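Local structure of choline kinase (Cryptosporidium parvum, 3MES) at residues L198-A209 with I366-A377. The protein probably phosphorylates choline, and perhaps ethanolamine, with ATP as phosphate donor. Residues are numbered along the deposited sequence; the frame is centred on the assembly and turned at random.
With DME (decamethonium ion), chain K.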
ATOM      1  N   LEU B 198     -14.167 -23.931   4.030  1.00 21.30           N
ATOM      2  CA  LEU B 198     -13.108 -24.757   3.457  1.00 21.17           C
ATOM      3  C   LEU B 198     -13.490 -26.224   3.265  1.00 21.20           C
ATOM      4  O   LEU B 198     -13.194 -26.814   2.227  1.00 21.16           O
ATOM      5  CB  LEU B 198     -11.810 -24.635   4.264  1.00 21.12           C
ATOM      6  CG  LEU B 198     -11.737 -25.241   5.666  1.00 20.88           C
ATOM      7  CD1 LEU B 198     -10.293 -25.286   6.131  1.00 21.00           C
ATOM      8  CD2 LEU B 198     -12.599 -24.465   6.649  1.00 20.53           C
ATOM      9  N   PHE B 199     -14.148 -26.810   4.262  1.00 21.18           N
ATOM     10  CA  PHE B 199     -14.540 -28.214   4.183  1.00 21.25           C
ATOM     11  C   PHE B 199     -15.795 -28.421   3.339  1.00 21.33           C
ATOM     12  O   PHE B 199     -15.811 -29.257   2.437  1.00 21.37           O
ATOM     13  CB  PHE B 199     -14.722 -28.804   5.577  1.00 21.21           C
ATOM     14  CG  PHE B 199     -13.489 -28.717   6.429  1.00 21.14           C
ATOM     15  CD1 PHE B 199     -12.328 -29.371   6.054  1.00 20.95           C
ATOM     16  CD2 PHE B 199     -13.489 -27.983   7.603  1.00 20.78           C
ATOM     17  CE1 PHE B 199     -11.190 -29.295   6.833  1.00 20.75           C
ATOM     18  CE2 PHE B 199     -12.354 -27.906   8.388  1.00 21.13           C
ATOM     19  CZ  PHE B 199     -11.203 -28.562   8.001  1.00 20.76           C
ATOM     20  N   LYS B 200     -16.844 -27.664   3.637  1.00 21.42           N
ATOM     21  CA  LYS B 200     -18.080 -27.745   2.867  1.00 21.55           C
ATOM     22  C   LYS B 200     -17.781 -27.675   1.376  1.00 21.47           C
ATOM     23  O   LYS B 200     -18.222 -28.523   0.600  1.00 21.41           O
ATOM     24  CB  LYS B 200     -19.024 -26.605   3.249  1.00 21.62           C
ATOM     25  CG  LYS B 200     -19.336 -26.522   4.728  1.00 22.18           C
ATOM     26  CD  LYS B 200     -20.244 -25.340   5.022  1.00 23.10           C
ATOM     27  CE  LYS B 200     -20.382 -25.109   6.516  1.00 23.66           C
ATOM     28  NZ  LYS B 200     -21.287 -23.964   6.811  1.00 24.36           N
ATOM     29  N   ARG B 201     -17.032 -26.652   0.985  1.00 21.56           N
ATOM     30  CA  ARG B 201     -16.703 -26.430  -0.419  1.00 21.57           C
ATOM     31  C   ARG B 201     -15.975 -27.629  -1.018  1.00 21.64           C
ATOM     32  O   ARG B 201     -16.274 -28.046  -2.138  1.00 21.64           O
ATOM     33  CB  ARG B 201     -15.869 -25.156  -0.573  1.00 21.53           C
ATOM     34  CG  ARG B 201     -15.391 -24.875  -1.985  1.00 21.34           C
ATOM     35  CD  ARG B 201     -14.959 -23.427  -2.129  1.00 21.28           C
ATOM     36  NE  ARG B 201     -16.100 -22.517  -2.071  1.00 21.23           N
ATOM     37  CZ  ARG B 201     -16.002 -21.194  -1.990  1.00 21.24           C
ATOM     38  NH1 ARG B 201     -14.812 -20.611  -1.950  1.00 20.98           N
ATOM     39  NH2 ARG B 201     -17.099 -20.452  -1.944  1.00 21.72           N
ATOM     40  N   ILE B 202     -15.026 -28.185  -0.269  1.00 21.65           N
ATOM     41  CA  ILE B 202     -14.292 -29.357  -0.731  1.00 21.80           C
ATOM     42  C   ILE B 202     -15.221 -30.544  -0.959  1.00 22.06           C
ATOM     43  O   ILE B 202     -15.151 -31.207  -1.994  1.00 22.09           O
ATOM     44  CB  ILE B 202     -13.173 -29.764   0.248  1.00 21.72           C
ATOM     45  CG1 ILE B 202     -11.983 -28.811   0.118  1.00 21.81           C
ATOM     46  CG2 ILE B 202     -12.733 -31.193  -0.019  1.00 21.40           C
ATOM     47  CD1 ILE B 202     -10.823 -29.140   1.038  1.00 21.41           C
ATOM     48  N   TYR B 203     -16.090 -30.815   0.010  1.00 22.36           N
ATOM     49  CA  TYR B 203     -17.040 -31.911  -0.122  1.00 22.86           C
ATOM     50  C   TYR B 203     -17.994 -31.634  -1.283  1.00 23.35           C
ATOM     51  O   TYR B 203     -18.285 -32.519  -2.092  1.00 23.43           O
ATOM     52  CB  TYR B 203     -17.820 -32.122   1.179  1.00 22.66           C
ATOM     53  CG  TYR B 203     -16.946 -32.400   2.382  1.00 22.39           C
ATOM     54  CD1 TYR B 203     -17.240 -31.850   3.624  1.00 21.93           C
ATOM     55  CD2 TYR B 203     -15.818 -33.203   2.273  1.00 21.97           C
ATOM     56  CE1 TYR B 203     -16.438 -32.101   4.724  1.00 21.50           C
ATOM     57  CE2 TYR B 203     -15.013 -33.458   3.365  1.00 21.43           C
ATOM     58  CZ  TYR B 203     -15.324 -32.905   4.586  1.00 21.19           C
ATOM     59  OH  TYR B 203     -14.518 -33.161   5.670  1.00 20.47           O
ATOM     60  N   LEU B 204     -18.463 -30.396  -1.367  1.00 23.79           N
ATOM     61  CA  LEU B 204     -19.371 -29.996  -2.432  1.00 24.48           C
ATOM     62  C   LEU B 204     -18.735 -30.193  -3.806  1.00 24.84           C
ATOM     63  O   LEU B 204     -19.357 -30.738  -4.718  1.00 24.83           O
ATOM     64  CB  LEU B 204     -19.773 -28.532  -2.258  1.00 24.47           C
ATOM     65  CG  LEU B 204     -21.170 -28.166  -2.746  1.00 24.72           C
ATOM     66  CD1 LEU B 204     -22.201 -28.689  -1.756  1.00 24.93           C
ATOM     67  CD2 LEU B 204     -21.298 -26.657  -2.921  1.00 24.71           C
ATOM     68  N   TRP B 205     -17.493 -29.743  -3.953  1.00 25.37           N
ATOM     69  CA  TRP B 205     -16.800 -29.850  -5.233  1.00 25.93           C
ATOM     70  C   TRP B 205     -16.294 -31.264  -5.501  1.00 26.38           C
ATOM     71  O   TRP B 205     -16.097 -31.652  -6.654  1.00 26.35           O
ATOM     72  CB  TRP B 205     -15.661 -28.830  -5.337  1.00 25.78           C
ATOM     73  CG  TRP B 205     -16.145 -27.417  -5.458  1.00 25.81           C
ATOM     74  CD1 TRP B 205     -17.437 -27.007  -5.630  1.00 25.82           C
ATOM     75  CD2 TRP B 205     -15.344 -26.229  -5.457  1.00 25.71           C
ATOM     76  NE1 TRP B 205     -17.491 -25.637  -5.716  1.00 25.55           N
ATOM     77  CE2 TRP B 205     -16.220 -25.134  -5.615  1.00 25.71           C
ATOM     78  CE3 TRP B 205     -13.973 -25.981  -5.333  1.00 25.70           C
ATOM     79  CZ2 TRP B 205     -15.770 -23.815  -5.651  1.00 25.55           C
ATOM     80  CZ3 TRP B 205     -13.528 -24.672  -5.365  1.00 25.66           C
ATOM     81  CH2 TRP B 205     -14.424 -23.605  -5.525  1.00 25.77           C
ATOM     82  N   ARG B 206     -16.090 -32.037  -4.438  1.00 27.03           N
ATOM     83  CA  ARG B 206     -15.708 -33.436  -4.591  1.00 27.78           C
ATOM     84  C   ARG B 206     -16.791 -34.196  -5.345  1.00 28.37           C
ATOM     85  O   ARG B 206     -16.501 -34.971  -6.255  1.00 28.34           O
ATOM     86  CB  ARG B 206     -15.475 -34.090  -3.231  1.00 27.72           C
ATOM     87  CG  ARG B 206     -15.213 -35.583  -3.312  1.00 27.60           C
ATOM     88  CD  ARG B 206     -15.106 -36.195  -1.930  1.00 27.78           C
ATOM     89  NE  ARG B 206     -16.313 -35.963  -1.141  1.00 27.76           N
ATOM     90  CZ  ARG B 206     -16.447 -36.310   0.135  1.00 27.64           C
ATOM     91  NH1 ARG B 206     -15.448 -36.907   0.771  1.00 27.40           N
ATOM     92  NH2 ARG B 206     -17.580 -36.059   0.776  1.00 27.43           N
ATOM     93  N   GLU B 207     -18.041 -33.966  -4.957  1.00 29.22           N
ATOM     94  CA  GLU B 207     -19.175 -34.627  -5.590  1.00 30.17           C
ATOM     95  C   GLU B 207     -19.362 -34.183  -7.039  1.00 30.75           C
ATOM     96  O   GLU B 207     -19.690 -34.996  -7.899  1.00 30.82           O
ATOM     97  CB  GLU B 207     -20.454 -34.400  -4.782  1.00 30.22           C
ATOM     98  CG  GLU B 207     -20.455 -35.118  -3.443  1.00 30.54           C
ATOM     99  CD  GLU B 207     -20.117 -36.590  -3.582  1.00 31.14           C
ATOM    100  OE1 GLU B 207     -20.551 -37.206  -4.580  1.00 31.16           O
ATOM    101  OE2 GLU B 207     -19.419 -37.131  -2.696  1.00 31.21           O
ATOM    102  N   GLU B 208     -19.152 -32.899  -7.310  1.00 31.58           N
ATOM    103  CA  GLU B 208     -19.236 -32.405  -8.681  1.00 32.46           C
ATOM    104  C   GLU B 208     -18.185 -33.082  -9.560  1.00 33.10           C
ATOM    105  O   GLU B 208     -18.440 -33.391 -10.723  1.00 33.16           O
ATOM    106  CB  GLU B 208     -19.087 -30.881  -8.735  1.00 32.40           C
ATOM    107  CG  GLU B 208     -20.327 -30.115  -8.282  1.00 32.60           C
ATOM    108  CD  GLU B 208     -20.205 -28.613  -8.491  1.00 32.79           C
ATOM    109  OE1 GLU B 208     -20.915 -27.853  -7.799  1.00 33.14           O
ATOM    110  OE2 GLU B 208     -19.401 -28.187  -9.346  1.00 32.90           O
ATOM    111  N   ALA B 209     -17.005 -33.316  -8.995  1.00 33.96           N
ATOM    112  CA  ALA B 209     -15.931 -33.990  -9.719  1.00 34.76           C
ATOM    113  C   ALA B 209     -16.327 -35.416 -10.097  1.00 35.35           C
ATOM    114  O   ALA B 209     -16.220 -35.809 -11.258  1.00 35.43           O
ATOM    115  CB  ALA B 209     -14.649 -33.987  -8.899  1.00 34.67           C
ATOM    116  N   ILE B 366      -5.159 -27.434   1.703  1.00 16.68           N
ATOM    117  CA  ILE B 366      -6.550 -27.110   1.415  1.00 16.60           C
ATOM    118  C   ILE B 366      -6.669 -26.484   0.028  1.00 16.63           C
ATOM    119  O   ILE B 366      -7.607 -26.770  -0.714  1.00 16.60           O
ATOM    120  CB  ILE B 366      -7.142 -26.155   2.470  1.00 16.47           C
ATOM    121  CG1 ILE B 366      -7.113 -26.808   3.853  1.00 16.33           C
ATOM    122  CG2 ILE B 366      -8.566 -25.767   2.103  1.00 16.41           C
ATOM    123  CD1 ILE B 366      -8.039 -27.998   3.996  1.00 15.12           C
ATOM    124  N   SER B 367      -5.696 -25.645  -0.317  1.00 16.77           N
ATOM    125  CA  SER B 367      -5.678 -24.948  -1.600  1.00 16.91           C
ATOM    126  C   SER B 367      -5.464 -25.899  -2.778  1.00 16.98           C
ATOM    127  O   SER B 367      -6.195 -25.843  -3.769  1.00 16.98           O
ATOM    128  CB  SER B 367      -4.596 -23.865  -1.595  1.00 17.00           C
ATOM    129  OG  SER B 367      -4.503 -23.223  -2.856  1.00 17.44           O
ATOM    130  N   HIS B 368      -4.465 -26.772  -2.664  1.00 17.02           N
ATOM    131  CA  HIS B 368      -4.156 -27.728  -3.728  1.00 17.00           C
ATOM    132  C   HIS B 368      -5.310 -28.688  -3.996  1.00 17.10           C
ATOM    133  O   HIS B 368      -5.564 -29.062  -5.140  1.00 17.22           O
ATOM    134  CB  HIS B 368      -2.897 -28.533  -3.395  1.00 16.92           C
ATOM    135  CG  HIS B 368      -1.635 -27.730  -3.433  1.00 16.73           C
ATOM    136  ND1 HIS B 368      -1.290 -26.931  -4.502  1.00 16.68           N
ATOM    137  CD2 HIS B 368      -0.621 -27.623  -2.541  1.00 16.35           C
ATOM    138  CE1 HIS B 368      -0.126 -26.356  -4.261  1.00 16.39           C
ATOM    139  NE2 HIS B 368       0.302 -26.760  -3.079  1.00 16.01           N
ATOM    140  N   ILE B 369      -5.998 -29.102  -2.940  1.00 17.26           N
ATOM    141  CA  ILE B 369      -7.106 -30.035  -3.091  1.00 17.40           C
ATOM    142  C   ILE B 369      -8.348 -29.337  -3.634  1.00 17.51           C
ATOM    143  O   ILE B 369      -9.023 -29.853  -4.521  1.00 17.52           O
ATOM    144  CB  ILE B 369      -7.440 -30.738  -1.765  1.00 17.40           C
ATOM    145  CG1 ILE B 369      -6.521 -31.948  -1.568  1.00 17.67           C
ATOM    146  CG2 ILE B 369      -8.898 -31.176  -1.747  1.00 17.22           C
ATOM    147  CD1 ILE B 369      -6.805 -32.736  -0.307  1.00 17.69           C
ATOM    148  N   THR B 370      -8.638 -28.159  -3.096  1.00 17.72           N
ATOM    149  CA  THR B 370      -9.805 -27.396  -3.512  1.00 17.93           C
ATOM    150  C   THR B 370      -9.774 -27.106  -5.010  1.00 18.14           C
ATOM    151  O   THR B 370     -10.687 -27.471  -5.746  1.00 18.14           O
ATOM    152  CB  THR B 370      -9.906 -26.064  -2.737  1.00 17.89           C
ATOM    153  OG1 THR B 370      -9.983 -26.331  -1.329  1.00 17.75           O
ATOM    154  CG2 THR B 370     -11.136 -25.282  -3.173  1.00 17.55           C
ATOM    155  N   TRP B 371      -8.713 -26.454  -5.462  1.00 18.55           N
ATOM    156  CA  TRP B 371      -8.628 -26.054  -6.857  1.00 18.98           C
ATOM    157  C   TRP B 371      -8.410 -27.244  -7.783  1.00 19.33           C
ATOM    158  O   TRP B 371      -8.696 -27.170  -8.981  1.00 19.17           O
ATOM    159  CB  TRP B 371      -7.554 -24.986  -7.043  1.00 18.91           C
ATOM    160  CG  TRP B 371      -7.906 -23.713  -6.344  1.00 19.09           C
ATOM    161  CD1 TRP B 371      -7.227 -23.120  -5.318  1.00 18.90           C
ATOM    162  CD2 TRP B 371      -9.046 -22.883  -6.603  1.00 19.00           C
ATOM    163  NE1 TRP B 371      -7.866 -21.968  -4.936  1.00 18.99           N
ATOM    164  CE2 TRP B 371      -8.985 -21.799  -5.708  1.00 18.81           C
ATOM    165  CE3 TRP B 371     -10.107 -22.950  -7.511  1.00 18.83           C
ATOM    166  CZ2 TRP B 371      -9.946 -20.790  -5.692  1.00 18.98           C
ATOM    167  CZ3 TRP B 371     -11.062 -21.947  -7.493  1.00 19.06           C
ATOM    168  CH2 TRP B 371     -10.974 -20.881  -6.589  1.00 18.95           C
ATOM    169  N   GLY B 372      -7.913 -28.343  -7.222  1.00 19.73           N
ATOM    170  CA  GLY B 372      -7.816 -29.592  -7.964  1.00 20.24           C
ATOM    171  C   GLY B 372      -9.200 -30.121  -8.303  1.00 20.66           C
ATOM    172  O   GLY B 372      -9.538 -30.305  -9.473  1.00 20.77           O
ATOM    173  N   LEU B 373     -10.005 -30.366  -7.275  1.00 20.97           N
ATOM    174  CA  LEU B 373     -11.370 -30.834  -7.476  1.00 21.36           C
ATOM    175  C   LEU B 373     -12.157 -29.837  -8.320  1.00 21.72           C
ATOM    176  O   LEU B 373     -12.943 -30.225  -9.184  1.00 21.86           O
ATOM    177  CB  LEU B 373     -12.067 -31.046  -6.132  1.00 21.26           C
ATOM    178  CG  LEU B 373     -11.385 -31.996  -5.150  1.00 21.12           C
ATOM    179  CD1 LEU B 373     -12.172 -32.069  -3.848  1.00 20.72           C
ATOM    180  CD2 LEU B 373     -11.216 -33.379  -5.766  1.00 20.39           C
ATOM    181  N   TRP B 374     -11.942 -28.552  -8.058  1.00 22.12           N
ATOM    182  CA  TRP B 374     -12.594 -27.484  -8.809  1.00 22.58           C
ATOM    183  C   TRP B 374     -12.273 -27.588 -10.295  1.00 22.92           C
ATOM    184  O   TRP B 374     -13.154 -27.454 -11.146  1.00 23.03           O
ATOM    185  CB  TRP B 374     -12.145 -26.122  -8.274  1.00 22.52           C
ATOM    186  CG  TRP B 374     -12.588 -24.952  -9.102  1.00 22.54           C
ATOM    187  CD1 TRP B 374     -13.743 -24.238  -8.961  1.00 22.38           C
ATOM    188  CD2 TRP B 374     -11.874 -24.347 -10.188  1.00 22.36           C
ATOM    189  NE1 TRP B 374     -13.795 -23.230  -9.894  1.00 22.33           N
ATOM    190  CE2 TRP B 374     -12.659 -23.275 -10.659  1.00 22.37           C
ATOM    191  CE3 TRP B 374     -10.648 -24.609 -10.808  1.00 22.28           C
ATOM    192  CZ2 TRP B 374     -12.261 -22.468 -11.722  1.00 22.46           C
ATOM    193  CZ3 TRP B 374     -10.255 -23.807 -11.865  1.00 22.38           C
ATOM    194  CH2 TRP B 374     -11.058 -22.748 -12.310  1.00 22.64           C
ATOM    195  N   SER B 375     -11.003 -27.828 -10.596  1.00 23.33           N
ATOM    196  CA  SER B 375     -10.543 -27.919 -11.972  1.00 23.77           C
ATOM    197  C   SER B 375     -11.242 -29.061 -12.705  1.00 24.03           C
ATOM    198  O   SER B 375     -11.466 -28.991 -13.911  1.00 24.08           O
ATOM    199  CB  SER B 375      -9.024 -28.109 -12.007  1.00 23.71           C
ATOM    200  OG  SER B 375      -8.482 -27.665 -13.237  1.00 24.08           O
ATOM    201  N   ILE B 376     -11.587 -30.111 -11.966  1.00 24.38           N
ATOM    202  CA  ILE B 376     -12.301 -31.250 -12.539  1.00 24.69           C
ATOM    203  C   ILE B 376     -13.802 -30.981 -12.620  1.00 24.87           C
ATOM    204  O   ILE B 376     -14.447 -31.303 -13.616  1.00 24.90           O
ATOM    205  CB  ILE B 376     -12.084 -32.528 -11.713  1.00 24.62           C
ATOM    206  CG1 ILE B 376     -10.592 -32.821 -11.556  1.00 24.64           C
ATOM    207  CG2 ILE B 376     -12.794 -33.706 -12.363  1.00 24.85           C
ATOM    208  CD1 ILE B 376     -10.304 -34.096 -10.792  1.00 24.53           C
ATOM    209  N   ALA B 377     -14.353 -30.396 -11.562  1.00 25.14           N
ATOM    210  CA  ALA B 377     -15.775 -30.075 -11.517  1.00 25.38           C
ATOM    211  C   ALA B 377     -16.157 -29.103 -12.629  1.00 25.58           C
ATOM    212  O   ALA B 377     -16.721 -29.502 -13.649  1.00 25.84           O
ATOM    213  CB  ALA B 377     -16.148 -29.503 -10.157  1.00 25.37           C
TER
HETATM  214  N1  DME K 427      -5.681 -15.155 -18.912  1.00 35.08           N
HETATM  215  C2  DME K 427      -6.585 -16.224 -19.369  1.00 34.56           C
HETATM  216  C3  DME K 427      -7.355 -16.799 -18.176  1.00 34.08           C
HETATM  217  C4  DME K 427      -8.001 -18.142 -18.534  1.00 33.74           C
HETATM  218  C5  DME K 427      -8.827 -18.698 -17.368  1.00 33.38           C
HETATM  219  C6  DME K 427      -7.930 -19.141 -16.206  1.00 32.78           C
HETATM  220  C7  DME K 427      -8.028 -20.652 -15.970  1.00 32.13           C
HETATM  221  C8  DME K 427      -8.521 -20.962 -14.554  1.00 31.75           C
HETATM  222  C9  DME K 427      -7.356 -21.177 -13.585  1.00 31.30           C
HETATM  223  C10 DME K 427      -7.642 -20.514 -12.234  1.00 30.85           C
HETATM  224  C11 DME K 427      -7.038 -21.326 -11.087  1.00 30.49           C
HETATM  225  N12 DME K 427      -7.401 -20.720  -9.795  1.00 30.30           N
HETATM  226  C13 DME K 427      -4.428 -15.200 -19.684  1.00 34.83           C
HETATM  227  C14 DME K 427      -6.334 -13.852 -19.111  1.00 34.96           C
HETATM  228  C15 DME K 427      -5.377 -15.346 -17.484  1.00 34.87           C
HETATM  229  C16 DME K 427      -6.949 -19.322  -9.749  1.00 30.11           C
HETATM  230  C17 DME K 427      -8.861 -20.765  -9.633  1.00 29.74           C
HETATM  231  C18 DME K 427      -6.747 -21.473  -8.711  1.00 30.07           C
HETATM  232  O   HOH W   1     -11.938 -25.349   0.147  1.00 20.86           O
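Helices 198-209 and 366-376 run roughly parallel, their axes 8.2 Å apart at closest approach and inclined by 32°, and the backbones draw together from the L198/I366 pair toward A209 and A377, whose CA atoms are 4.3 Å apart. Packing is knobs-into-holes: I202 enters the hole formed by I366, I369, T370 and L373, and W205 the next one, formed by T370, W371, L373 and W374. With CG1 beside its backbone N and an extended chi2, I202 carries CD1 forward to 4.0 Å from I369 CG2. W205 CZ3 meets T370 CG2 at 3.3 Å, the methyl coming in obliquely, while W374 CD1 covers one face of the W205 ring near the rim and R201 CG the opposite face. W205, W371 and W374 thus form an aromatic cluster, W205 inclined by 47° to W371 and 51° to W374. The latter two belong to the pocket occupied by decamethonium, and a methyl carbon of its quaternary ammonium, C17, sits 3.3 Å from W371 CZ3; W205 packs against both tryptophans from the side of helix 198-209, consistent with a second-shell position. N300 accepts a hydrogen bond from W371 NE1. A water donates to both L198 O and T370 OG1, bridging the helices beside the I202 knob. Farther along, A377 CB rests 3.5 Å from E208 CB, and A209 CB meets I376 CG2.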